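Local coordinates for protein esterase (Sinorhizobium meliloti 1021, PDB 4TX1) that is a carbohydrate acetylesterase of the SGNH hydrolase family that probably also cleaves aryl esters, at residues A115-G118 / I119-L122. Sequence-based numbering, arbitrary orientation.
Sequences AVKG and IERL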
ATOM      1  N   ALA A 115      17.411 -14.940  -2.906  1.00 14.39           N
ATOM      2  CA  ALA A 115      18.240 -13.759  -2.874  1.00 14.28           C
ATOM      3  C   ALA A 115      18.681 -13.415  -4.281  1.00 15.69           C
ATOM      4  O   ALA A 115      18.618 -12.278  -4.691  1.00 13.37           O
ATOM      5  CB  ALA A 115      19.465 -13.870  -1.943  1.00 12.37           C
ATOM      6  N   VAL A 116      19.166 -14.400  -5.058  1.00 15.75           N
ATOM      7  CA  VAL A 116      19.627 -14.027  -6.402  1.00 15.73           C
ATOM      8  C   VAL A 116      18.435 -13.589  -7.276  1.00 13.56           C
ATOM      9  O   VAL A 116      18.611 -12.757  -8.101  1.00 14.35           O
ATOM     10  CB  VAL A 116      20.485 -15.135  -7.058  1.00 19.01           C
ATOM     11  CG1 VAL A 116      19.673 -16.330  -7.330  1.00 17.66           C
ATOM     12  CG2 VAL A 116      21.204 -14.627  -8.303  1.00 21.81           C
ATOM     13  N   LYS A 117      17.255 -14.181  -7.116  1.00 13.44           N
ATOM     14  CA  LYS A 117      16.082 -13.653  -7.817  1.00 14.28           C
ATOM     15  C   LYS A 117      15.777 -12.214  -7.422  1.00 13.50           C
ATOM     16  O   LYS A 117      15.345 -11.426  -8.254  1.00 13.55           O
ATOM     17  CB  LYS A 117      14.880 -14.518  -7.554  1.00 16.27           C
ATOM     18  CG  LYS A 117      14.988 -15.881  -8.187  1.00 20.22           C
ATOM     19  CD  LYS A 117      15.187 -15.841  -9.719  1.00 23.88           C
ATOM     20  CE  LYS A 117      14.006 -15.273 -10.451  1.00 27.58           C
ATOM     21  NZ  LYS A 117      14.198 -15.206 -11.976  1.00 36.17           N
ATOM     22  N   GLY A 118      15.952 -11.885  -6.138  1.00 13.23           N
ATOM     23  CA  GLY A 118      15.747 -10.499  -5.687  1.00 13.43           C
ATOM     24  C   GLY A 118      16.784  -9.582  -6.337  1.00 13.20           C
ATOM     25  O   GLY A 118      16.465  -8.460  -6.787  1.00 12.04           O
ATOM     26  N   ILE A 119      18.065 -10.003  -6.390  1.00 13.07           N
ATOM     27  CA  ILE A 119      19.048  -9.146  -7.073  1.00 12.10           C
ATOM     28  C   ILE A 119      18.692  -8.932  -8.538  1.00 11.87           C
ATOM     29  O   ILE A 119      18.839  -7.819  -9.069  1.00 13.86           O
ATOM     30  CB  ILE A 119      20.474  -9.767  -6.977  1.00 12.05           C
ATOM     31  CG1 ILE A 119      20.953  -9.850  -5.499  1.00 13.01           C
ATOM     32  CG2 ILE A 119      21.471  -8.961  -7.812  1.00 13.32           C
ATOM     33  CD1 ILE A 119      21.140  -8.522  -4.782  1.00 13.68           C
ATOM     34  N   GLU A 120      18.221  -9.987  -9.178  1.00 13.62           N
ATOM     35  CA  GLU A 120      17.716  -9.900 -10.537  1.00 13.92           C
ATOM     36  C   GLU A 120      16.664  -8.826 -10.727  1.00 12.79           C
ATOM     37  O   GLU A 120      16.702  -8.020 -11.660  1.00 14.49           O
ATOM     38  CB  GLU A 120      17.304 -11.245 -11.046  1.00 15.31           C
ATOM     39  CG  GLU A 120      16.854 -11.253 -12.507  1.00 17.08           C
ATOM     40  CD  GLU A 120      16.538 -12.647 -12.981  1.00 23.23           C
ATOM     41  OE1 GLU A 120      16.645 -12.863 -14.185  1.00 31.10           O
ATOM     42  OE2 GLU A 120      16.162 -13.528 -12.209  1.00 23.33           O
ATOM     43  N   ARG A 121      15.747  -8.790  -9.798  1.00 13.28           N
ATOM     44  CA  ARG A 121      14.728  -7.759  -9.833  1.00 12.95           C
ATOM     45  C   ARG A 121      15.336  -6.346  -9.669  1.00 12.24           C
ATOM     46  O   ARG A 121      14.969  -5.478 -10.371  1.00 13.06           O
ATOM     47  CB  ARG A 121      13.677  -8.013  -8.773  1.00 20.00           C
ATOM     48  CG  ARG A 121      12.678  -6.901  -8.647  1.00 20.00           C
ATOM     49  CD  ARG A 121      11.748  -6.815  -9.824  1.00 20.00           C
ATOM     50  NE  ARG A 121      10.645  -5.937  -9.531  1.00 20.00           N
ATOM     51  CZ  ARG A 121      10.123  -5.081 -10.366  1.00 20.00           C
ATOM     52  NH1 ARG A 121      10.592  -4.961 -11.571  1.00 20.00           N
ATOM     53  NH2 ARG A 121       9.168  -4.321  -9.934  1.00 20.00           N
ATOM     54  N   LEU A 122      16.266  -6.177  -8.720  1.00 11.79           N
ATOM     55  CA  LEU A 122      16.919  -4.927  -8.523  1.00 11.66           C
ATOM     56  C   LEU A 122      17.643  -4.491  -9.802  1.00 12.64           C
ATOM     57  O   LEU A 122      17.609  -3.333 -10.183  1.00 12.64           O
ATOM     58  CB  LEU A 122      17.873  -4.951  -7.314  1.00 11.83           C
ATOM     59  CG  LEU A 122      17.202  -5.278  -5.970  1.00 11.95           C
ATOM     60  CD1 LEU A 122      18.291  -5.292  -4.877  1.00 12.95           C
ATOM     61  CD2 LEU A 122      16.093  -4.311  -5.586  1.00 13.84           C
TER
HETATM   62  O   HOH W   1      13.817 -11.817 -10.520  1.00 22.48           O
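Lys117 and Glu120 form an i to i+3 salt bridge on the outer side of helix 112-127. Their side chains run alongside each other and point the same way. Glu120 can be followed outward. Glu120 CB packs 3.4 Å from Lys117 O. CG stands opposite the backbone N (chi1 -176°), and the chain beyond it is extended, which carries the carboxylate out beside the lysine. There OE2 does the touching. Glu120 OE2 receives Lys117 NZ at 2.6 Å on its syn side, 31° out of the carboxylate plane. Lys117 CE also lies 3.3 Å from Glu120 OE2, while Glu120 OE1 is farther from the ammonium, 4.0 Å from Lys117 NZ. The lysine arrives by a different route: its chain bends at chi2 and chi3 and curls toward the glutamate. A water donates to Lys117 O and, weakly, to Glu120 OE2, linking the pair to the backbone. Lys117 O thus serves two donors, the water and Arg121 N.

Along the same turns, i to i+4 backbone bonds continue the helix, such as Ile119 N to Ala115 O at 2.9 Å. This helix follows strand 94-98 and precedes strand 140-145, among those packed around the five-stranded parallel sheet of the SGNH fold. Ala115 and Ile119 pack on Tyr175 of helix 171-182, and Leu122 meets helix 78-89. Leu71 of a second subunit packs on Lys117, and His70 O of that subunit accepts a hydrogen bond from Arg121 NE. The helix is therefore amphipathic, with aliphatic side chains turned into the fold. The short Lys117 NZ to Glu120 OE2 contact is consistent with a protonated lysine and an ionised glutamate.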